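Probable arylamine n-acetyl transferase (Mycobacterium abscessus, PDB 4GUZ) probably transfers the acetyl group of acetyl-coenzyme A to the nitrogen of arylamine substrates. Local coordinates at residues A[14-19]-A[26-31]; A[33-38]-A[139-144]; A[40-45]-A[80-85]; A[88-91]-A[96-99]. All coordinates share one frame; numbering follows the deposited sequence.

Contact 1 (A[14-19]-A[26-31]); sequences QLDEYL and GDRSPT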
loop_
_atom_site.group_PDB
_atom_site.type_symbol
_atom_site.label_atom_id
_atom_site.label_comp_id
_atom_site.label_asym_id
_atom_site.label_seq_id
_atom_site.Cartn_x
_atom_site.Cartn_y
_atom_site.Cartn_z
ATOM N N GLN A 14 -9.764 -15.983 4.924
ATOM C CA GLN A 14 -11.039 -15.964 5.638
ATOM C C GLN A 14 -11.859 -14.874 4.946
ATOM O O GLN A 14 -11.834 -13.718 5.370
ATOM C CB GLN A 14 -10.819 -15.701 7.152
ATOM C CG GLN A 14 -10.159 -16.851 7.922
ATOM C CD GLN A 14 -10.917 -18.155 7.832
ATOM O OE1 GLN A 14 -12.124 -18.231 8.096
ATOM N NE2 GLN A 14 -10.222 -19.206 7.434
ATOM N N LEU A 15 -12.505 -15.234 3.820
ATOM C CA LEU A 15 -13.246 -14.329 2.938
ATOM C C LEU A 15 -14.290 -13.465 3.650
ATOM O O LEU A 15 -14.245 -12.250 3.458
ATOM C CB LEU A 15 -13.909 -15.093 1.771
ATOM C CG LEU A 15 -14.625 -14.244 0.698
ATOM C CD1 LEU A 15 -13.631 -13.424 -0.125
ATOM C CD2 LEU A 15 -15.447 -15.123 -0.224
ATOM N N ASP A 16 -15.212 -14.060 4.464
ATOM C CA ASP A 16 -16.273 -13.298 5.154
ATOM C C ASP A 16 -15.697 -12.338 6.177
ATOM O O ASP A 16 -16.195 -11.226 6.319
ATOM C CB ASP A 16 -17.284 -14.233 5.853
ATOM C CG ASP A 16 -18.119 -15.101 4.926
ATOM O OD1 ASP A 16 -18.422 -14.649 3.795
ATOM O OD2 ASP A 16 -18.512 -16.212 5.350
ATOM N N GLU A 17 -14.659 -12.779 6.896
ATOM C CA GLU A 17 -13.974 -11.991 7.921
ATOM C C GLU A 17 -13.301 -10.758 7.304
ATOM O O GLU A 17 -13.390 -9.661 7.858
ATOM C CB GLU A 17 -12.941 -12.861 8.625
ATOM C CG GLU A 17 -12.480 -12.284 9.947
ATOM C CD GLU A 17 -11.298 -12.984 10.582
ATOM O OE1 GLU A 17 -10.990 -14.143 10.215
ATOM O OE2 GLU A 17 -10.694 -12.366 11.483
ATOM N N TYR A 18 -12.636 -10.950 6.158
ATOM C CA TYR A 18 -11.966 -9.858 5.458
ATOM C C TYR A 18 -12.998 -8.833 4.998
ATOM O O TYR A 18 -12.784 -7.638 5.200
ATOM C CB TYR A 18 -11.122 -10.381 4.263
ATOM C CG TYR A 18 -10.635 -9.263 3.357
ATOM C CD1 TYR A 18 -9.413 -8.635 3.586
ATOM C CD2 TYR A 18 -11.435 -8.777 2.325
ATOM C CE1 TYR A 18 -8.993 -7.564 2.801
ATOM C CE2 TYR A 18 -11.039 -7.686 1.554
ATOM C CZ TYR A 18 -9.799 -7.107 1.776
ATOM O OH TYR A 18 -9.392 -6.048 1.010
ATOM N N LEU A 19 -14.104 -9.295 4.376
ATOM C CA LEU A 19 -15.129 -8.397 3.830
ATOM C C LEU A 19 -15.847 -7.612 4.924
ATOM O O LEU A 19 -16.161 -6.444 4.712
ATOM C CB LEU A 19 -16.132 -9.149 2.946
ATOM C CG LEU A 19 -15.524 -9.817 1.697
ATOM C CD1 LEU A 19 -16.543 -10.742 1.006
ATOM C CD2 LEU A 19 -14.995 -8.789 0.706
ATOM N N GLY A 26 -23.053 -6.689 0.031
ATOM C CA GLY A 26 -23.735 -6.750 -1.250
ATOM C C GLY A 26 -23.139 -7.751 -2.209
ATOM O O GLY A 26 -22.490 -8.715 -1.792
ATOM N N ASP A 27 -23.358 -7.494 -3.508
ATOM C CA ASP A 27 -22.950 -8.316 -4.643
ATOM C C ASP A 27 -21.440 -8.551 -4.637
ATOM O O ASP A 27 -20.669 -7.603 -4.494
ATOM C CB ASP A 27 -23.397 -7.649 -5.957
ATOM C CG ASP A 27 -23.647 -8.598 -7.119
ATOM O OD1 ASP A 27 -24.457 -8.244 -8.009
ATOM O OD2 ASP A 27 -23.035 -9.694 -7.142
ATOM N N ARG A 28 -21.042 -9.828 -4.731
ATOM C CA ARG A 28 -19.646 -10.273 -4.705
ATOM C C ARG A 28 -19.164 -10.708 -6.103
ATOM O O ARG A 28 -18.047 -11.224 -6.228
ATOM C CB ARG A 28 -19.467 -11.434 -3.707
ATOM C CG ARG A 28 -19.746 -11.087 -2.246
ATOM C CD ARG A 28 -19.521 -12.315 -1.372
ATOM N NE ARG A 28 -19.709 -12.025 0.053
ATOM C CZ ARG A 28 -19.386 -12.865 1.031
ATOM N NH1 ARG A 28 -18.842 -14.041 0.751
ATOM N NH2 ARG A 28 -19.573 -12.521 2.298
ATOM N N SER A 29 -20.009 -10.514 -7.151
ATOM C CA SER A 29 -19.681 -10.878 -8.541
ATOM C C SER A 29 -18.393 -10.161 -9.019
ATOM O O SER A 29 -18.203 -9.005 -8.643
ATOM C CB SER A 29 -20.844 -10.538 -9.471
ATOM O OG SER A 29 -21.989 -11.298 -9.128
ATOM N N PRO A 30 -17.515 -10.807 -9.833
ATOM C CA PRO A 30 -16.265 -10.134 -10.250
ATOM C C PRO A 30 -16.474 -9.060 -11.332
ATOM O O PRO A 30 -16.215 -9.275 -12.527
ATOM C CB PRO A 30 -15.381 -11.282 -10.739
ATOM C CG PRO A 30 -16.313 -12.353 -11.135
ATOM C CD PRO A 30 -17.576 -12.198 -10.334
ATOM N N THR A 31 -16.941 -7.880 -10.879
ATOM C CA THR A 31 -17.240 -6.711 -11.714
ATOM C C THR A 31 -16.544 -5.438 -11.194
ATOM O O THR A 31 -16.023 -5.437 -10.076
ATOM C CB THR A 31 -18.756 -6.484 -11.729
ATOM O OG1 THR A 31 -19.185 -6.332 -10.377
ATOM C CG2 THR A 31 -19.527 -7.618 -12.413
#

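Contact 2 (A[33-38]-A[139-144]); sequences ETLRRL and LAPIRL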
loop_
_atom_site.group_PDB
_atom_site.type_symbol
_atom_site.label_atom_id
_atom_site.label_comp_id
_atom_site.label_asym_id
_atom_site.label_seq_id
_atom_site.Cartn_x
_atom_site.Cartn_y
_atom_site.Cartn_z
ATOM N N GLU A 33 -17.988 -2.540 -10.236
ATOM C CA GLU A 33 -18.612 -1.943 -9.051
ATOM C C GLU A 33 -18.150 -2.667 -7.780
ATOM O O GLU A 33 -17.892 -2.008 -6.780
ATOM C CB GLU A 33 -20.151 -1.887 -9.168
ATOM C CG GLU A 33 -20.705 -0.463 -9.119
ATOM C CD GLU A 33 -19.861 0.644 -9.732
ATOM O OE1 GLU A 33 -19.423 0.501 -10.898
ATOM O OE2 GLU A 33 -19.622 1.655 -9.031
ATOM N N THR A 34 -17.952 -3.986 -7.855
ATOM C CA THR A 34 -17.447 -4.771 -6.731
ATOM C C THR A 34 -15.987 -4.362 -6.436
ATOM O O THR A 34 -15.659 -4.093 -5.284
ATOM C CB THR A 34 -17.594 -6.264 -7.008
ATOM O OG1 THR A 34 -18.993 -6.548 -7.091
ATOM C CG2 THR A 34 -16.972 -7.147 -5.897
ATOM N N LEU A 35 -15.144 -4.272 -7.484
ATOM C CA LEU A 35 -13.736 -3.880 -7.357
ATOM C C LEU A 35 -13.612 -2.510 -6.707
ATOM O O LEU A 35 -12.750 -2.320 -5.853
ATOM C CB LEU A 35 -13.060 -3.888 -8.745
ATOM C CG LEU A 35 -11.548 -3.616 -8.783
ATOM C CD1 LEU A 35 -10.769 -4.710 -8.065
ATOM C CD2 LEU A 35 -11.057 -3.449 -10.211
ATOM N N ARG A 36 -14.478 -1.553 -7.101
ATOM C CA ARG A 36 -14.484 -0.211 -6.528
ATOM C C ARG A 36 -14.749 -0.270 -5.037
ATOM O O ARG A 36 -14.039 0.379 -4.267
ATOM C CB ARG A 36 -15.520 0.708 -7.228
ATOM C CG ARG A 36 -14.974 1.289 -8.527
ATOM C CD ARG A 36 -16.017 2.017 -9.357
ATOM N NE ARG A 36 -15.483 2.280 -10.695
ATOM C CZ ARG A 36 -15.755 3.350 -11.436
ATOM N NH1 ARG A 36 -16.601 4.278 -10.996
ATOM N NH2 ARG A 36 -15.188 3.501 -12.626
ATOM N N ARG A 37 -15.751 -1.055 -4.625
ATOM C CA ARG A 37 -16.095 -1.172 -3.203
ATOM C C ARG A 37 -14.991 -1.893 -2.426
ATOM O O ARG A 37 -14.734 -1.528 -1.281
ATOM C CB ARG A 37 -17.447 -1.871 -3.006
ATOM C CG ARG A 37 -18.622 -1.044 -3.562
ATOM C CD ARG A 37 -19.990 -1.389 -2.971
ATOM N NE ARG A 37 -20.297 -2.825 -2.922
ATOM C CZ ARG A 37 -20.591 -3.591 -3.971
ATOM N NH1 ARG A 37 -20.586 -3.081 -5.199
ATOM N NH2 ARG A 37 -20.863 -4.878 -3.803
ATOM N N LEU A 38 -14.315 -2.872 -3.066
ATOM C CA LEU A 38 -13.219 -3.649 -2.455
ATOM C C LEU A 38 -12.019 -2.756 -2.186
ATOM O O LEU A 38 -11.512 -2.729 -1.073
ATOM C CB LEU A 38 -12.788 -4.824 -3.339
ATOM C CG LEU A 38 -13.693 -6.048 -3.412
ATOM C CD1 LEU A 38 -13.176 -7.012 -4.439
ATOM C CD2 LEU A 38 -13.775 -6.764 -2.072
ATOM N N LEU A 139 -8.066 5.701 -3.590
ATOM C CA LEU A 139 -9.215 5.064 -2.949
ATOM C C LEU A 139 -10.024 4.295 -3.961
ATOM O O LEU A 139 -10.959 3.604 -3.583
ATOM C CB LEU A 139 -10.098 6.093 -2.231
ATOM C CG LEU A 139 -9.444 6.881 -1.085
ATOM C CD1 LEU A 139 -10.302 8.038 -0.687
ATOM C CD2 LEU A 139 -9.229 6.020 0.137
ATOM N N ALA A 140 -9.674 4.403 -5.249
ATOM C CA ALA A 140 -10.436 3.701 -6.278
ATOM C C ALA A 140 -9.511 3.113 -7.339
ATOM O O ALA A 140 -8.434 3.686 -7.567
ATOM C CB ALA A 140 -11.425 4.665 -6.922
ATOM N N PRO A 141 -9.910 2.008 -8.027
ATOM C CA PRO A 141 -9.092 1.519 -9.150
ATOM C C PRO A 141 -8.962 2.611 -10.199
ATOM O O PRO A 141 -9.847 3.459 -10.315
ATOM C CB PRO A 141 -9.889 0.322 -9.692
ATOM C CG PRO A 141 -10.891 0.005 -8.645
ATOM C CD PRO A 141 -11.179 1.242 -7.911
ATOM N N ILE A 142 -7.869 2.618 -10.932
ATOM C CA ILE A 142 -7.620 3.644 -11.939
ATOM C C ILE A 142 -7.581 2.982 -13.299
ATOM O O ILE A 142 -6.803 2.041 -13.499
ATOM C CB ILE A 142 -6.300 4.421 -11.605
ATOM C CG1 ILE A 142 -6.451 5.265 -10.308
ATOM C CG2 ILE A 142 -5.845 5.297 -12.780
ATOM C CD1 ILE A 142 -5.136 5.893 -9.767
ATOM N N ARG A 143 -8.402 3.485 -14.234
ATOM C CA ARG A 143 -8.472 3.018 -15.632
ATOM C C ARG A 143 -7.131 3.190 -16.294
ATOM O O ARG A 143 -6.615 4.302 -16.354
ATOM C CB ARG A 143 -9.545 3.815 -16.406
ATOM C CG ARG A 143 -9.854 3.301 -17.794
ATOM C CD ARG A 143 -11.025 4.068 -18.367
ATOM N NE ARG A 143 -12.251 3.292 -18.228
ATOM C CZ ARG A 143 -13.383 3.732 -17.694
ATOM N NH1 ARG A 143 -13.470 4.973 -17.231
ATOM N NH2 ARG A 143 -14.436 2.930 -17.608
ATOM N N LEU A 144 -6.556 2.094 -16.783
ATOM C CA LEU A 144 -5.263 2.166 -17.439
ATOM C C LEU A 144 -5.455 2.706 -18.837
ATOM O O LEU A 144 -6.011 2.043 -19.713
ATOM C CB LEU A 144 -4.552 0.809 -17.431
ATOM C CG LEU A 144 -3.058 0.811 -17.708
ATOM C CD1 LEU A 144 -2.256 1.315 -16.497
ATOM C CD2 LEU A 144 -2.604 -0.582 -18.058
#

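Contact 3 (A[40-45]-A[80-85]); sequences RGHVLN and YEHVAL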
loop_
_atom_site.group_PDB
_atom_site.type_symbol
_atom_site.label_atom_id
_atom_site.label_comp_id
_atom_site.label_asym_id
_atom_site.label_seq_id
_atom_site.Cartn_x
_atom_site.Cartn_y
_atom_site.Cartn_z
ATOM N N ARG A 40 -11.884 0.675 -2.095
ATOM C CA ARG A 40 -12.192 1.748 -1.152
ATOM C C ARG A 40 -12.162 1.243 0.296
ATOM O O ARG A 40 -11.523 1.865 1.135
ATOM C CB ARG A 40 -13.546 2.415 -1.473
ATOM C CG ARG A 40 -13.718 3.750 -0.754
ATOM C CD ARG A 40 -15.023 4.428 -1.102
ATOM N NE ARG A 40 -15.344 5.539 -0.196
ATOM C CZ ARG A 40 -15.217 6.827 -0.498
ATOM N NH1 ARG A 40 -14.736 7.196 -1.681
ATOM N NH2 ARG A 40 -15.578 7.758 0.376
ATOM N N GLY A 41 -12.820 0.116 0.559
ATOM C CA GLY A 41 -12.866 -0.479 1.893
ATOM C C GLY A 41 -11.499 -0.922 2.388
ATOM O O GLY A 41 -11.176 -0.725 3.562
ATOM N N HIS A 42 -10.698 -1.532 1.507
ATOM C CA HIS A 42 -9.355 -2.033 1.856
ATOM C C HIS A 42 -8.454 -0.861 2.252
ATOM O O HIS A 42 -7.867 -0.870 3.347
ATOM C CB HIS A 42 -8.723 -2.862 0.700
ATOM C CG HIS A 42 -7.315 -3.317 0.968
ATOM N ND1 HIS A 42 -7.023 -4.639 1.227
ATOM C CD2 HIS A 42 -6.172 -2.588 1.061
ATOM C CE1 HIS A 42 -5.724 -4.675 1.482
ATOM N NE2 HIS A 42 -5.172 -3.462 1.394
ATOM N N VAL A 43 -8.382 0.151 1.379
ATOM C CA VAL A 43 -7.521 1.322 1.575
ATOM C C VAL A 43 -7.921 2.065 2.868
ATOM O O VAL A 43 -7.049 2.391 3.660
ATOM C CB VAL A 43 -7.511 2.241 0.326
ATOM C CG1 VAL A 43 -6.743 3.527 0.594
ATOM C CG2 VAL A 43 -6.917 1.514 -0.872
ATOM N N LEU A 44 -9.221 2.212 3.128
ATOM C CA LEU A 44 -9.684 2.916 4.320
ATOM C C LEU A 44 -9.491 2.146 5.648
ATOM O O LEU A 44 -9.228 2.783 6.667
ATOM C CB LEU A 44 -11.170 3.283 4.174
ATOM C CG LEU A 44 -11.477 4.463 3.251
ATOM C CD1 LEU A 44 -12.980 4.623 3.051
ATOM C CD2 LEU A 44 -10.838 5.763 3.761
ATOM N N ASN A 45 -9.586 0.807 5.641
ATOM C CA ASN A 45 -9.559 0.048 6.897
ATOM C C ASN A 45 -8.280 -0.772 7.170
ATOM O O ASN A 45 -7.902 -0.915 8.336
ATOM C CB ASN A 45 -10.762 -0.883 6.933
ATOM C CG ASN A 45 -12.069 -0.123 6.925
ATOM O OD1 ASN A 45 -12.469 0.469 7.927
ATOM N ND2 ASN A 45 -12.753 -0.109 5.796
ATOM N N TYR A 80 3.614 -5.248 0.341
ATOM C CA TYR A 80 3.603 -6.672 0.035
ATOM C C TYR A 80 2.589 -7.437 0.889
ATOM O O TYR A 80 2.001 -8.391 0.394
ATOM C CB TYR A 80 5.031 -7.250 0.099
ATOM C CG TYR A 80 5.891 -6.703 -1.020
ATOM C CD1 TYR A 80 5.447 -6.726 -2.339
ATOM C CD2 TYR A 80 7.105 -6.073 -0.751
ATOM C CE1 TYR A 80 6.179 -6.128 -3.363
ATOM C CE2 TYR A 80 7.855 -5.483 -1.773
ATOM C CZ TYR A 80 7.402 -5.547 -3.080
ATOM O OH TYR A 80 8.122 -4.998 -4.104
ATOM N N GLU A 81 2.291 -6.962 2.102
ATOM C CA GLU A 81 1.269 -7.590 2.945
ATOM C C GLU A 81 -0.120 -7.263 2.398
ATOM O O GLU A 81 -0.982 -8.141 2.303
ATOM C CB GLU A 81 1.400 -7.102 4.382
ATOM C CG GLU A 81 2.601 -7.689 5.070
ATOM C CD GLU A 81 2.915 -6.959 6.354
ATOM O OE1 GLU A 81 3.560 -5.890 6.274
ATOM O OE2 GLU A 81 2.504 -7.441 7.436
ATOM N N HIS A 82 -0.320 -5.980 2.018
ATOM C CA HIS A 82 -1.552 -5.483 1.406
ATOM C C HIS A 82 -1.829 -6.212 0.077
ATOM O O HIS A 82 -2.961 -6.638 -0.157
ATOM C CB HIS A 82 -1.432 -3.961 1.150
ATOM C CG HIS A 82 -1.684 -3.121 2.357
ATOM N ND1 HIS A 82 -2.902 -2.531 2.574
ATOM C CD2 HIS A 82 -0.863 -2.827 3.394
ATOM C CE1 HIS A 82 -2.787 -1.872 3.721
ATOM N NE2 HIS A 82 -1.574 -2.022 4.250
ATOM N N VAL A 83 -0.811 -6.332 -0.804
ATOM C CA VAL A 83 -0.981 -7.002 -2.116
ATOM C C VAL A 83 -1.269 -8.518 -1.908
ATOM O O VAL A 83 -2.140 -9.055 -2.598
ATOM C CB VAL A 83 0.195 -6.729 -3.087
ATOM C CG1 VAL A 83 0.236 -7.734 -4.239
ATOM C CG2 VAL A 83 0.097 -5.316 -3.642
ATOM N N ALA A 84 -0.614 -9.180 -0.926
ATOM C CA ALA A 84 -0.894 -10.602 -0.647
ATOM C C ALA A 84 -2.377 -10.774 -0.296
ATOM O O ALA A 84 -3.053 -11.607 -0.891
ATOM C CB ALA A 84 -0.009 -11.117 0.493
ATOM N N LEU A 85 -2.903 -9.913 0.597
ATOM C CA LEU A 85 -4.282 -9.968 1.026
ATOM C C LEU A 85 -5.239 -9.627 -0.090
ATOM O O LEU A 85 -6.216 -10.344 -0.287
ATOM C CB LEU A 85 -4.502 -9.021 2.218
ATOM C CG LEU A 85 -5.641 -9.355 3.173
ATOM C CD1 LEU A 85 -5.408 -10.703 3.864
ATOM C CD2 LEU A 85 -5.732 -8.296 4.261
#

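Contact 4 (A[88-91]-A[96-99]); sequences AVLQ and DFYG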
loop_
_atom_site.group_PDB
_atom_site.type_symbol
_atom_site.label_atom_id
_atom_site.label_comp_id
_atom_site.label_asym_id
_atom_site.label_seq_id
_atom_site.Cartn_x
_atom_site.Cartn_y
_atom_site.Cartn_z
ATOM N N ALA A 88 -5.306 -12.318 -2.762
ATOM C CA ALA A 88 -6.067 -13.473 -2.274
ATOM C C ALA A 88 -7.555 -13.232 -2.425
ATOM O O ALA A 88 -8.262 -14.148 -2.833
ATOM C CB ALA A 88 -5.731 -13.759 -0.823
ATOM N N VAL A 89 -8.029 -12.004 -2.124
ATOM C CA VAL A 89 -9.451 -11.630 -2.253
ATOM C C VAL A 89 -9.859 -11.674 -3.723
ATOM O O VAL A 89 -10.884 -12.275 -4.035
ATOM C CB VAL A 89 -9.815 -10.257 -1.617
ATOM C CG1 VAL A 89 -11.322 -10.003 -1.669
ATOM C CG2 VAL A 89 -9.334 -10.170 -0.179
ATOM N N LEU A 90 -9.058 -11.043 -4.630
ATOM C CA LEU A 90 -9.372 -10.994 -6.063
ATOM C C LEU A 90 -9.518 -12.414 -6.636
ATOM O O LEU A 90 -10.446 -12.674 -7.416
ATOM C CB LEU A 90 -8.301 -10.199 -6.841
ATOM C CG LEU A 90 -8.221 -8.684 -6.562
ATOM C CD1 LEU A 90 -7.102 -8.029 -7.372
ATOM C CD2 LEU A 90 -9.564 -7.979 -6.781
ATOM N N GLN A 91 -8.645 -13.328 -6.188
ATOM C CA GLN A 91 -8.630 -14.740 -6.584
ATOM C C GLN A 91 -9.911 -15.455 -6.139
ATOM O O GLN A 91 -10.503 -16.186 -6.942
ATOM C CB GLN A 91 -7.391 -15.427 -5.980
ATOM C CG GLN A 91 -7.237 -16.926 -6.277
ATOM C CD GLN A 91 -7.030 -17.235 -7.736
ATOM O OE1 GLN A 91 -7.867 -17.882 -8.376
ATOM N NE2 GLN A 91 -5.915 -16.778 -8.297
ATOM N N ASP A 96 -10.123 -11.689 -13.060
ATOM C CA ASP A 96 -8.987 -11.969 -13.948
ATOM C C ASP A 96 -7.948 -10.894 -13.633
ATOM O O ASP A 96 -8.166 -9.725 -13.946
ATOM C CB ASP A 96 -9.425 -11.945 -15.431
ATOM C CG ASP A 96 -8.326 -12.148 -16.474
ATOM O OD1 ASP A 96 -7.184 -12.502 -16.086
ATOM O OD2 ASP A 96 -8.615 -11.984 -17.683
ATOM N N PHE A 97 -6.869 -11.260 -12.944
ATOM C CA PHE A 97 -5.893 -10.244 -12.522
ATOM C C PHE A 97 -4.462 -10.759 -12.535
ATOM O O PHE A 97 -4.206 -11.965 -12.603
ATOM C CB PHE A 97 -6.251 -9.734 -11.099
ATOM C CG PHE A 97 -5.876 -10.686 -9.985
ATOM C CD1 PHE A 97 -4.697 -10.512 -9.264
ATOM C CD2 PHE A 97 -6.686 -11.782 -9.680
ATOM C CE1 PHE A 97 -4.332 -11.414 -8.265
ATOM C CE2 PHE A 97 -6.321 -12.681 -8.680
ATOM C CZ PHE A 97 -5.146 -12.490 -7.977
ATOM N N TYR A 98 -3.525 -9.817 -12.377
ATOM C CA TYR A 98 -2.109 -10.111 -12.306
ATOM C C TYR A 98 -1.412 -9.071 -11.430
ATOM O O TYR A 98 -1.934 -7.975 -11.190
ATOM C CB TYR A 98 -1.479 -10.208 -13.713
ATOM C CG TYR A 98 -1.560 -8.971 -14.578
ATOM C CD1 TYR A 98 -0.473 -8.114 -14.703
ATOM C CD2 TYR A 98 -2.682 -8.717 -15.364
ATOM C CE1 TYR A 98 -0.520 -7.001 -15.546
ATOM C CE2 TYR A 98 -2.747 -7.596 -16.195
ATOM C CZ TYR A 98 -1.655 -6.749 -16.295
ATOM O OH TYR A 98 -1.706 -5.640 -17.112
ATOM N N GLY A 99 -0.268 -9.475 -10.922
ATOM C CA GLY A 99 0.592 -8.639 -10.113
ATOM C C GLY A 99 1.612 -7.907 -10.940
ATOM O O GLY A 99 2.036 -8.375 -12.008
#

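Contact 1 (A[14-19]-A[26-31])
The guanidinium of Arg-28 is met on one face by Leu-19, whose CD1 stands 3.4 Å above the guanidinium plane over its centre, and at its edge by Asp-16. Leu-15 CD2 approaches obliquely, 3.7 Å from Arg-28 NH1. The motif is an end-on salt bridge that ties helix 15-21 to the loop leading into helix 32-45. Both terminal nitrogens of Arg-28 converge on a single carboxylate oxygen: NH2 is 2.8 Å from Asp-16 OD1, with an N-H...O angle of 155°, and NH1 is 3.1 Å from the same atom, at a more bent 138°. Both nitrogens reach OD1, close to the guanidinium plane, so the grip is on one oxygen; the carboxylate plane is turned 55° from the guanidinium, consistent with this and unlike a coplanar two-oxygen pairing. The Arg-28 chain is extended from CG to NE, and this length spans the gap between backbones, since the nearest CA atoms, those of Leu-19 and Arg-28, are 9.8 Å apart. The loop is itself ordered by an Asx turn at Asp-27, and helix 15-21 is joined to helix 63-72 by the Glu-17 to Arg-72 salt bridge. In that turn Asp-27 OD2 accepts twice from the same face of its carboxylate, from Ser-29 N at 3.1 Å and from Ser-29 OG at 2.8 Å.

Contact 2 (A[33-38]-A[139-144])
Helix 32-45 here rests against the loop that enters strand 142-143, an outermost strand of the eight-stranded antiparallel sheet, so the contact joins the helical part of the fold to the sheet's border. Pro-141 provides the wedge. Its side chain sets out toward the helix and gives up 73 of the 186 Å² buried between the segments, the ring fitting against two consecutive helix residues. On one of them, Pro-141 CG lies 3.7 Å from Leu-35 CG and 3.8 Å from Leu-35 CD2. With CG anti to the backbone N (chi1 -175°), Leu-35 CG itself comes against the ring, and its CD2 branch follows; leucine and proline run antiparallel alongside each other. On the other, Pro-141 CD is 3.8 Å from Arg-36 CG and 3.9 Å from Arg-36 CA, with the arginine chain crossing the ring at about a right angle. Such closeness to main-chain carbon fits the short 5.6 Å between the CA atoms of Arg-36 and Ala-140. Trp-128, from neighbouring strand 126-130, touches Arg-36, Pro-141 and Arg-143. The guanidinium of Arg-36 is 5.1 Å from that of Arg-143, measured between their NH2 atoms, while Arg-143 is also salt-bridged to Glu-126, which probably eases the like charges. All the close contacts are carbon to carbon, so the helix and the loop entering strand 142-143 are held by shape and apolar burial, with proline offering no N-H to be satisfied.

Contact 3 (A[40-45]-A[80-85])
The ring of His-42 meets that of His-82 rim to rim, with neither over the other's face. The ring centroids are 4.9 Å apart and the planes are turned 66° against each other. What brings the rings so near is a short hydrogen bond: His-42 NE2 is 2.7 Å from His-82 ND1 with an angle of 150°, and the geometry allows either nitrogen to be the donor. Each nitrogen sits at the edge of the partner ring, near its plane. The first torsion of His-42 places CG anti to the backbone N (chi1 176°), which carries the imidazole from helix 32-45 across to helix 79-92; the nearest CA atoms of the two segments, those of His-42 and His-82, are still 8.5 Å apart. Further along the first helix, Asn-45 ND2 turns back to Gly-41 O at 2.8 Å, on a lone pair in the carbonyl plane, so this oxygen takes a second bond besides the one from Asn-45 N. The remaining ring nitrogens are also engaged, His-42 ND1 with Tyr-18 OH and His-82 NE2 with Lys-47 O, while Trp-48 stacks on His-82. The site is buried, and His-82 lies near the probable Cys-His-Asp triad of Cys-79, His-116 and Asp-131 without touching it. With both nitrogens of each imidazole bonded, the rotation of the two rings is fixed and the polarity of this buried pair is matched by partners.

Contact 4 (A[88-91]-A[96-99])
The polar atom closest to the Phe-97 ring is the backbone nitrogen of Gln-91, 3.5 Å from Phe-97 CE2, an oblique approach that is a packing contact rather than a bond. The interaction carrying the contact is a CH-pi one. Leu-90 CB lies 3.8 Å from the centroid of the Phe-97 ring and only 19° off its normal, offset toward the rim, which puts it 3.6 Å from Phe-97 CD2. Leu-90 CD1 continues the cover over the same face, 3.9 Å from Phe-97 CG, at the end of the ring where it joins the chain. Phe-97 reaches the helix because its CG sits between its own backbone N and carbonyl carbon (chi1 77°), aiming the ring from the strand at the turn of Leu-90 and Gln-91. The side chain of Gln-91 crosses the ring at about a right angle, its CB 4.0 Å from Phe-97 CE2 and its amide plane 58° from the ring. Trp-8 touches Gln-91 and also meets the Phe-97 ring. Leu-90 also touches Leu-35 of helix 32-45 and Val-121 of strand 116-123, so the end of helix 79-92 packs against the sheet just where the chain enters strand 96-104.

How the contacts relate
Contact 1 comes first along the chain and closes before the others open; contacts 3 and 4 follow in series, both nested within the long loop closed by contact 2. The centres lie about 12 to 14 Å apart, and contact 3 is the most central, about 7 Å from the chain's centre against about 20 Å for contact 1. Helix 32-45 serves contacts 2 and 3, helix 79-92 contacts 3 and 4. Leu-19 packing on Leu-38 links contact 1 to contact 2. Contacts 2 and 4 join helices to the eight-stranded sheet, contact 3 joins two helices near the probable Cys-His-Asp triad, and contact 1 secures the peripheral first helix to the following loop.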